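Local coordinates for putative translational inhibitor protein (Yersinia pestis, PDB 5V4D), which is of unknown function but belongs to the Rid (YjgF-like) family, whose members include enamine/imine deaminases, and may share that activity, at residues L29-I35 and V120-A126; I49-R54 and Q89-I93; L57-D61 and I93-Y97. All coordinates share one frame; numbering follows the deposited sequence.

Contact 1: residues L29-I35 and V120-A126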
loop_
_atom_site.group_PDB
_atom_site.type_symbol
_atom_site.label_atom_id
_atom_site.label_comp_id
_atom_site.label_asym_id
_atom_site.label_seq_id
_atom_site.Cartn_x
_atom_site.Cartn_y
_atom_site.Cartn_z
ATOM N N LEU A 29 7.389 0.159 12.653
ATOM C CA LEU A 29 7.498 -1.242 12.281
ATOM C C LEU A 29 6.736 -1.483 10.982
ATOM O O LEU A 29 5.515 -1.277 10.925
ATOM C CB LEU A 29 6.919 -2.122 13.388
ATOM C CG LEU A 29 6.865 -3.613 13.102
ATOM C CD1 LEU A 29 8.239 -4.079 12.858
ATOM C CD2 LEU A 29 6.289 -4.360 14.297
ATOM N N TYR A 30 7.450 -1.905 9.944
ATOM C CA TYR A 30 6.841 -2.207 8.653
ATOM C C TYR A 30 6.729 -3.720 8.578
ATOM O O TYR A 30 7.747 -4.395 8.438
ATOM C CB TYR A 30 7.698 -1.694 7.496
ATOM C CG TYR A 30 7.894 -0.200 7.449
ATOM C CD1 TYR A 30 7.055 0.611 6.655
ATOM C CD2 TYR A 30 8.906 0.413 8.195
ATOM C CE1 TYR A 30 7.225 1.981 6.620
ATOM C CE2 TYR A 30 9.080 1.797 8.148
ATOM C CZ TYR A 30 8.245 2.565 7.375
ATOM O OH TYR A 30 8.455 3.934 7.358
ATOM N N ALA A 31 5.508 -4.269 8.693
ATOM C CA ALA A 31 5.333 -5.715 8.639
ATOM C C ALA A 31 5.097 -6.162 7.203
ATOM O O ALA A 31 4.392 -5.487 6.464
ATOM C CB ALA A 31 4.131 -6.156 9.480
ATOM N N SER A 32 5.692 -7.293 6.811
ATOM C CA SER A 32 5.273 -7.933 5.571
ATOM C C SER A 32 3.806 -8.319 5.647
ATOM O O SER A 32 3.296 -8.658 6.718
ATOM C CB SER A 32 6.115 -9.177 5.329
ATOM O OG SER A 32 7.435 -8.819 4.994
ATOM N N GLY A 33 3.132 -8.301 4.497
ATOM C CA GLY A 33 1.800 -8.874 4.478
ATOM C C GLY A 33 1.793 -10.308 4.979
ATOM O O GLY A 33 2.627 -11.133 4.555
ATOM N N GLN A 34 0.880 -10.609 5.909
ATOM C CA GLN A 34 0.732 -11.937 6.481
ATOM C C GLN A 34 -0.358 -12.684 5.747
ATOM O O GLN A 34 -1.462 -12.147 5.553
ATOM C CB GLN A 34 0.378 -11.889 7.966
ATOM C CG GLN A 34 1.621 -11.640 8.830
ATOM C CD GLN A 34 2.611 -12.780 8.691
ATOM O OE1 GLN A 34 2.235 -13.952 8.491
ATOM N NE2 GLN A 34 3.878 -12.446 8.733
ATOM N N ILE A 35 -0.044 -13.926 5.373
ATOM C CA ILE A 35 -1.033 -14.836 4.805
ATOM C C ILE A 35 -1.326 -15.942 5.821
ATOM O O ILE A 35 -0.630 -16.072 6.842
ATOM C CB ILE A 35 -0.586 -15.401 3.438
ATOM C CG1 ILE A 35 0.799 -16.003 3.507
ATOM C CG2 ILE A 35 -0.668 -14.339 2.334
ATOM C CD1 ILE A 35 1.062 -16.978 2.276
ATOM N N VAL A 120 -7.007 -14.161 1.949
ATOM C CA VAL A 120 -6.841 -12.862 2.577
ATOM C C VAL A 120 -5.370 -12.714 2.925
ATOM O O VAL A 120 -4.710 -13.688 3.302
ATOM C CB VAL A 120 -7.775 -12.712 3.808
ATOM C CG1 VAL A 120 -7.569 -13.837 4.874
ATOM C CG2 VAL A 120 -7.636 -11.316 4.446
ATOM N N GLU A 121 -4.873 -11.469 2.844
ATOM C CA GLU A 121 -3.527 -11.080 3.263
ATOM C C GLU A 121 -3.638 -9.733 3.941
ATOM O O GLU A 121 -4.306 -8.845 3.404
ATOM C CB GLU A 121 -2.565 -11.002 2.060
ATOM C CG GLU A 121 -1.129 -10.681 2.483
ATOM C CD GLU A 121 -0.174 -10.582 1.307
ATOM O OE1 GLU A 121 0.793 -9.786 1.333
ATOM O OE2 GLU A 121 -0.456 -11.234 0.280
ATOM N N ILE A 122 -3.054 -9.575 5.131
ATOM C CA ILE A 122 -3.181 -8.288 5.822
ATOM C C ILE A 122 -1.790 -7.754 6.110
ATOM O O ILE A 122 -0.954 -8.449 6.709
ATOM C CB ILE A 122 -4.002 -8.405 7.114
ATOM C CG1 ILE A 122 -5.417 -8.853 6.736
ATOM C CG2 ILE A 122 -4.088 -7.039 7.836
ATOM C CD1 ILE A 122 -6.326 -8.994 7.978
ATOM N N GLU A 123 -1.563 -6.498 5.710
ATOM C CA GLU A 123 -0.314 -5.780 5.908
ATOM C C GLU A 123 -0.536 -4.681 6.934
ATOM O O GLU A 123 -1.565 -3.998 6.890
ATOM C CB GLU A 123 0.099 -5.191 4.557
ATOM C CG GLU A 123 1.259 -4.297 4.536
ATOM C CD GLU A 123 1.382 -3.729 3.106
ATOM O OE1 GLU A 123 1.899 -4.448 2.274
ATOM O OE2 GLU A 123 0.864 -2.629 2.817
ATOM N N VAL A 124 0.407 -4.510 7.871
ATOM C CA VAL A 124 0.276 -3.497 8.907
ATOM C C VAL A 124 1.551 -2.685 9.063
ATOM O O VAL A 124 2.663 -3.133 8.733
ATOM C CB VAL A 124 -0.103 -4.099 10.287
ATOM C CG1 VAL A 124 -1.187 -5.154 10.148
ATOM C CG2 VAL A 124 1.117 -4.706 11.009
ATOM N N ILE A 125 1.384 -1.447 9.522
ATOM C CA ILE A 125 2.491 -0.679 10.075
ATOM C C ILE A 125 2.112 -0.286 11.488
ATOM O O ILE A 125 0.938 -0.065 11.806
ATOM C CB ILE A 125 2.889 0.570 9.267
ATOM C CG1 ILE A 125 1.705 1.523 9.124
ATOM C CG2 ILE A 125 3.512 0.158 7.927
ATOM C CD1 ILE A 125 2.146 2.952 8.776
ATOM N N ALA A 126 3.121 -0.222 12.351
ATOM C CA ALA A 126 2.887 0.059 13.756
ATOM C C ALA A 126 3.917 1.047 14.269
ATOM O O ALA A 126 5.036 1.111 13.779
ATOM C CB ALA A 126 2.950 -1.203 14.621
HETATM O O HOH W 1 3.982 -2.655 6.258
HETATM O O HOH W 2 1.273 -7.520 8.324
#
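L29 and A126 grip each other through a reciprocal pair of backbone hydrogen bonds, L29 N to A126 O at 2.8 Å and A126 N to L29 O at 3.0 Å. A second hydrogen-bonded pair joins Q34 and I122, with Q34 N 2.9 Å from I122 O; there the donor stands above the carbonyl plane instead of within it. Between these antiparallel ladders the register slips by one residue, and A31 N to V124 O is the one direct backbone bond left in the middle. Two waters fill in. Water 1 donates to both A31 O and V124 O, and water 2 donates to S32 O and I122 O while accepting a weak bond from V124 N.

The carboxylate of E121 comes up over the loop: with CG anti to the backbone N (chi1 -176°) and the chain extended, OE1 reaches to 3.4 Å from G33 CA, and CG lies against I35 CG2. Y30 CD1 packs on I125 CG2 at 3.8 Å, side by side on one face, and on the other A31 CB meets V124 CG2 at 3.7 Å. Strand 120-127 is central in the sheet, and its other edge bonds to strand 74-81.

E123 OE1 makes a salt bridge with K76 and a hydrogen bond with S107, both of the second subunit. S32 OG, bonded to S20 O of its own chain, also bonds to R106 N of the second subunit. Direct bonds thus hold strand 28-31 at its start, whereas A31 O and S32 O, which lack direct partners on the other strand, are served by water.

Contact 2: residues I49-R54 and Q89-I93. With CA (calcium ion), chain H.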
loop_
_atom_site.group_PDB
_atom_site.type_symbol
_atom_site.label_atom_id
_atom_site.label_comp_id
_atom_site.label_asym_id
_atom_site.label_seq_id
_atom_site.Cartn_x
_atom_site.Cartn_y
_atom_site.Cartn_z
ATOM N N ILE A 49 -12.739 -18.507 5.076
ATOM C CA ILE A 49 -12.297 -17.129 5.310
ATOM C C ILE A 49 -12.152 -16.825 6.803
ATOM O O ILE A 49 -11.256 -16.075 7.188
ATOM C CB ILE A 49 -13.241 -16.135 4.597
ATOM C CG1 ILE A 49 -12.712 -14.707 4.727
ATOM C CG2 ILE A 49 -14.697 -16.202 5.147
ATOM C CD1 ILE A 49 -11.430 -14.450 3.878
ATOM N N GLU A 50 -13.015 -17.394 7.656
ATOM C CA GLU A 50 -12.919 -17.102 9.093
ATOM C C GLU A 50 -11.654 -17.702 9.690
ATOM O O GLU A 50 -10.896 -17.013 10.400
ATOM C CB GLU A 50 -14.180 -17.603 9.826
ATOM C CG GLU A 50 -15.425 -16.872 9.308
ATOM C CD GLU A 50 -16.733 -17.252 9.988
ATOM O OE1 GLU A 50 -17.808 -16.932 9.409
ATOM O OE2 GLU A 50 -16.695 -17.859 11.089
ATOM N N LYS A 51 -11.397 -18.985 9.418
ATOM C CA LYS A 51 -10.172 -19.612 9.936
ATOM C C LYS A 51 -8.927 -18.899 9.411
ATOM O O LYS A 51 -7.948 -18.699 10.156
ATOM C CB LYS A 51 -10.153 -21.090 9.557
ATOM C CG LYS A 51 -11.163 -21.900 10.359
ATOM C CD LYS A 51 -11.215 -23.325 9.862
ATOM C CE LYS A 51 -12.292 -24.136 10.607
ATOM N NZ LYS A 51 -12.355 -25.500 10.022
ATOM N N GLN A 52 -8.967 -18.463 8.145
ATOM C CA GLN A 52 -7.786 -17.819 7.568
ATOM C C GLN A 52 -7.557 -16.444 8.164
ATOM O O GLN A 52 -6.404 -16.070 8.435
ATOM C CB GLN A 52 -7.895 -17.739 6.033
ATOM C CG GLN A 52 -7.801 -19.114 5.380
ATOM C CD GLN A 52 -7.484 -19.057 3.901
ATOM O OE1 GLN A 52 -7.343 -17.987 3.315
ATOM N NE2 GLN A 52 -7.333 -20.235 3.302
ATOM N N THR A 53 -8.634 -15.678 8.408
ATOM C CA THR A 53 -8.481 -14.380 9.056
ATOM C C THR A 53 -7.900 -14.531 10.446
ATOM O O THR A 53 -7.007 -13.771 10.831
ATOM C CB THR A 53 -9.835 -13.665 9.127
ATOM O OG1 THR A 53 -10.351 -13.456 7.803
ATOM C CG2 THR A 53 -9.642 -12.317 9.758
ATOM N N ARG A 54 -8.366 -15.536 11.196
ATOM C CA ARG A 54 -7.824 -15.777 12.528
ATOM C C ARG A 54 -6.336 -16.077 12.461
ATOM O O ARG A 54 -5.552 -15.516 13.247
ATOM C CB ARG A 54 -8.556 -16.933 13.206
ATOM C CG ARG A 54 -9.981 -16.631 13.529
ATOM C CD ARG A 54 -10.592 -17.778 14.324
ATOM N NE ARG A 54 -12.019 -17.526 14.486
ATOM C CZ ARG A 54 -12.550 -16.624 15.320
ATOM N NH1 ARG A 54 -11.790 -15.875 16.101
ATOM N NH2 ARG A 54 -13.863 -16.453 15.360
ATOM N N GLN A 89 -17.144 -11.077 6.900
ATOM C CA GLN A 89 -16.603 -12.118 7.763
ATOM C C GLN A 89 -15.199 -11.770 8.234
ATOM O O GLN A 89 -14.840 -12.065 9.378
ATOM C CB GLN A 89 -16.588 -13.457 7.042
ATOM C CG GLN A 89 -17.993 -14.050 7.005
ATOM C CD GLN A 89 -18.069 -15.189 6.015
ATOM O OE1 GLN A 89 -18.201 -14.965 4.782
ATOM N NE2 GLN A 89 -17.971 -16.409 6.517
ATOM N N VAL A 90 -14.389 -11.142 7.368
ATOM C CA VAL A 90 -13.080 -10.671 7.818
ATOM C C VAL A 90 -13.251 -9.623 8.898
ATOM O O VAL A 90 -12.595 -9.690 9.945
ATOM C CB VAL A 90 -12.261 -10.119 6.635
ATOM C CG1 VAL A 90 -10.993 -9.383 7.124
ATOM C CG2 VAL A 90 -11.895 -11.298 5.663
ATOM N N ASN A 91 -14.094 -8.616 8.630
ATOM C CA ASN A 91 -14.312 -7.514 9.581
ATOM C C ASN A 91 -14.765 -8.026 10.939
ATOM O O ASN A 91 -14.360 -7.487 11.981
ATOM C CB ASN A 91 -15.367 -6.537 9.024
ATOM C CG ASN A 91 -14.824 -5.659 7.929
ATOM O OD1 ASN A 91 -13.637 -5.434 7.876
ATOM N ND2 ASN A 91 -15.701 -5.154 7.051
ATOM N N ASP A 92 -15.655 -9.029 10.943
ATOM C CA ASP A 92 -16.216 -9.506 12.210
ATOM C C ASP A 92 -15.111 -10.003 13.134
ATOM O O ASP A 92 -15.176 -9.793 14.359
ATOM C CB ASP A 92 -17.228 -10.610 11.922
ATOM C CG ASP A 92 -18.277 -10.737 12.996
ATOM O OD1 ASP A 92 -18.223 -10.001 14.042
ATOM O OD2 ASP A 92 -19.142 -11.608 12.765
ATOM N N ILE A 93 -14.091 -10.657 12.576
ATOM C CA ILE A 93 -12.984 -11.186 13.382
ATOM C C ILE A 93 -11.896 -10.138 13.623
ATOM O O ILE A 93 -11.278 -10.077 14.695
ATOM C CB ILE A 93 -12.431 -12.432 12.672
ATOM C CG1 ILE A 93 -13.504 -13.540 12.645
ATOM C CG2 ILE A 93 -11.081 -12.918 13.320
ATOM C CD1 ILE A 93 -13.183 -14.680 11.661
HETATM CA CA CA H . -17.037 -9.858 16.044
HETATM O O HOH W 3 -16.678 -12.212 15.823
#
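I93 inserts its side chain between E50, T53 and R54 of the neighbouring helix. Its CB faces T53 CG2, and from there the side chain divides. The CG2 branch rests against T53 CG2 and the aliphatic CG of R54, each at 3.9 Å. The other branch, with CG1 anti to the carbonyl carbon (chi1 -65°), passes across one face of the R54 guanidinium, with CD1 over it toward the rim. At the tip, CD1 slips in over the backbone of E50, 3.5 Å from E50 O, and also touches E50 CB at 3.6 Å.

One hydrogen bond joins residues 49-54 to 89-93, from Q89 NE2 to E50 OE1 at 2.9 Å and almost straight. The oxygen is met on its anti side, slightly out of the carboxylate plane, whereas the acceptor lies in the plane of the Q89 amide; the two flat groups stand nearly perpendicular. I49 CG2 lies over one face of the Q89 amide, 3.6 Å from NE2. Deeper in, V90 CG2 touches both I49 CG1 and T53 OG1, 3.4 Å from the latter. That hydroxyl is turned back to its own helix, donating to I49 O, which T53 N also reaches, from the other face of the carbonyl.

D92, next to I93 in sequence, binds calcium through both its backbone O and OD1, joined by D96 OD1 one turn on. The two short helical segments run in the same general direction at 42°, with axes 9.1 Å apart at closest approach. I49 and T53 also pack on V120, so the start of helix 49-66 rests on strand 120-127, with helix 87-98 alongside.

Contact 3: residues L57-D61 and I93-Y97. With CA (calcium ion), chain H.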
loop_
_atom_site.group_PDB
_atom_site.type_symbol
_atom_site.label_atom_id
_atom_site.label_comp_id
_atom_site.label_asym_id
_atom_site.label_seq_id
_atom_site.Cartn_x
_atom_site.Cartn_y
_atom_site.Cartn_z
ATOM N N LEU A 57 -4.271 -12.862 11.701
ATOM C CA LEU A 57 -4.164 -11.937 12.832
ATOM C C LEU A 57 -3.235 -12.495 13.897
ATOM O O LEU A 57 -2.517 -11.735 14.552
ATOM C CB LEU A 57 -5.563 -11.640 13.396
ATOM C CG LEU A 57 -6.394 -10.906 12.360
ATOM C CD1 LEU A 57 -7.832 -10.879 12.878
ATOM C CD2 LEU A 57 -5.871 -9.510 12.105
ATOM N N LYS A 58 -3.250 -13.820 14.121
ATOM C CA LYS A 58 -2.296 -14.410 15.069
ATOM C C LYS A 58 -0.864 -14.267 14.578
ATOM O O LYS A 58 0.058 -14.046 15.389
ATOM C CB LYS A 58 -2.622 -15.899 15.314
ATOM C CG LYS A 58 -3.877 -16.146 16.179
ATOM C CD LYS A 58 -3.725 -15.605 17.606
ATOM C CE LYS A 58 -2.589 -16.275 18.379
ATOM N NZ LYS A 58 -2.457 -15.795 19.833
ATOM N N ASN A 59 -0.648 -14.411 13.262
ATOM C CA ASN A 59 0.696 -14.244 12.709
ATOM C C ASN A 59 1.178 -12.810 12.880
ATOM O O ASN A 59 2.330 -12.575 13.266
ATOM C CB ASN A 59 0.712 -14.638 11.216
ATOM C CG ASN A 59 0.482 -16.123 11.004
ATOM O OD1 ASN A 59 0.547 -16.896 11.948
ATOM N ND2 ASN A 59 0.237 -16.526 9.756
ATOM N N ILE A 60 0.303 -11.844 12.621
ATOM C CA ILE A 60 0.638 -10.440 12.875
ATOM C C ILE A 60 0.979 -10.225 14.341
ATOM O O ILE A 60 1.970 -9.580 14.661
ATOM C CB ILE A 60 -0.522 -9.519 12.451
ATOM C CG1 ILE A 60 -0.646 -9.490 10.919
ATOM C CG2 ILE A 60 -0.355 -8.088 13.067
ATOM C CD1 ILE A 60 -2.014 -8.886 10.416
ATOM N N ASP A 61 0.161 -10.752 15.248
ATOM C CA ASP A 61 0.435 -10.557 16.665
ATOM C C ASP A 61 1.828 -11.067 17.029
ATOM O O ASP A 61 2.555 -10.417 17.786
ATOM C CB ASP A 61 -0.651 -11.258 17.487
ATOM C CG ASP A 61 -0.723 -10.718 18.885
ATOM O OD1 ASP A 61 -1.212 -9.583 19.013
ATOM O OD2 ASP A 61 -0.362 -11.451 19.838
ATOM N N ILE A 93 -14.091 -10.657 12.576
ATOM C CA ILE A 93 -12.984 -11.186 13.382
ATOM C C ILE A 93 -11.896 -10.138 13.623
ATOM O O ILE A 93 -11.278 -10.077 14.695
ATOM C CB ILE A 93 -12.431 -12.432 12.672
ATOM C CG1 ILE A 93 -13.504 -13.540 12.645
ATOM C CG2 ILE A 93 -11.081 -12.918 13.320
ATOM C CD1 ILE A 93 -13.183 -14.680 11.661
ATOM N N TYR A 94 -11.589 -9.363 12.589
ATOM C CA TYR A 94 -10.637 -8.274 12.731
ATOM C C TYR A 94 -11.038 -7.335 13.857
ATOM O O TYR A 94 -10.192 -6.877 14.638
ATOM C CB TYR A 94 -10.569 -7.562 11.384
ATOM C CG TYR A 94 -9.668 -6.370 11.202
ATOM C CD1 TYR A 94 -8.517 -6.486 10.419
ATOM C CD2 TYR A 94 -10.039 -5.108 11.684
ATOM C CE1 TYR A 94 -7.717 -5.382 10.187
ATOM C CE2 TYR A 94 -9.239 -4.010 11.460
ATOM C CZ TYR A 94 -8.093 -4.158 10.703
ATOM O OH TYR A 94 -7.293 -3.050 10.487
ATOM N N ALA A 95 -12.336 -7.052 13.973
ATOM C CA ALA A 95 -12.814 -6.189 15.047
ATOM C C ALA A 95 -12.526 -6.794 16.411
ATOM O O ALA A 95 -12.165 -6.074 17.341
ATOM C CB ALA A 95 -14.324 -5.963 14.880
ATOM N N ASP A 96 -12.728 -8.109 16.553
ATOM C CA ASP A 96 -12.437 -8.796 17.804
ATOM C C ASP A 96 -10.994 -8.561 18.206
ATOM O O ASP A 96 -10.695 -8.261 19.372
ATOM C CB ASP A 96 -12.687 -10.296 17.676
ATOM C CG ASP A 96 -14.129 -10.665 17.294
ATOM O OD1 ASP A 96 -15.039 -9.815 17.322
ATOM O OD2 ASP A 96 -14.291 -11.877 16.969
ATOM N N TYR A 97 -10.088 -8.715 17.248
ATOM C CA TYR A 97 -8.659 -8.567 17.523
ATOM C C TYR A 97 -8.343 -7.160 17.992
ATOM O O TYR A 97 -7.542 -6.959 18.923
ATOM C CB TYR A 97 -7.868 -8.880 16.235
ATOM C CG TYR A 97 -6.371 -8.764 16.386
ATOM C CD1 TYR A 97 -5.660 -9.676 17.184
ATOM C CD2 TYR A 97 -5.666 -7.748 15.730
ATOM C CE1 TYR A 97 -4.270 -9.570 17.326
ATOM C CE2 TYR A 97 -4.297 -7.644 15.842
ATOM C CZ TYR A 97 -3.598 -8.557 16.651
ATOM O OH TYR A 97 -2.226 -8.416 16.781
HETATM CA CA CA H . -17.037 -9.858 16.044
HETATM O O HOH W 3 -16.678 -12.212 15.823
#
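The side-by-side helices that cover one face of the YjgF-like sheet meet where L57 and D61 of helix 49-66 face Y97 of helix 87-98. L57 sends CD1 against the backbone of the other helix, 3.8 Å from Y94 CA, where it also touches I93 CG2 and Y97 CB. Its second methyl, CD2, turns toward the tyrosine rings, lying 4.0 Å from Y97 CD2 and more loosely beside the Y94 ring, which it approaches obliquely. L57 CB, meanwhile, stands over one face of the Y97 ring, offset toward the rim.

The ring of Y97 spans the distance between the helices. CG is anti to the backbone N (chi1 -180°), which carries the phenol across L57 to D61. There Y97 OH donates a 2.7 Å hydrogen bond to D61 OD1, which offers its anti lone pair and lies near the plane of the ring, at its edge. The carboxylate is turned almost perpendicular to the phenol, and D61 CB is also close, 3.3 Å from Y97 OH.

In this fold the two helices run in the same direction on the sheet, and here the axes of these short segments are 11.6 Å apart at closest approach, crossing at -28°. Large side chains bridge that separation. Beneath them, I60 packs on I122 and V124 of strand 120-127, and the hydroxyl of Y94 bonds to T77 of strand 74-81. Y97 has a further polar neighbour in K71, which makes a cation-pi contact with its ring.

Away from this interface, D96 OD1 binds the calcium ion at 2.4 Å, while D96 OD2 accepts a hydrogen bond from water 3, itself a ligand of the metal.

Contacts 2 and 3 are successive sections of one helix pair, their centres 9 Å apart, and I93 serves both. The same calcium ion joins them on the outer side of helix 87-98, bound by D92 from one and D96 from the other, with water 3 in common. Contact 1 closes the chain loop that holds both helices and provides sheet beneath them: V120 meets I49 and T53, while I122 and Q34 meet I60. Its centre is about 11 Å from that of contact 3 and 15 Å from that of contact 2. A bound acetic acid, probably from the crystallisation liquor, lies about 4 Å from the S32 side chain, near the second subunit, and may mark a pocket.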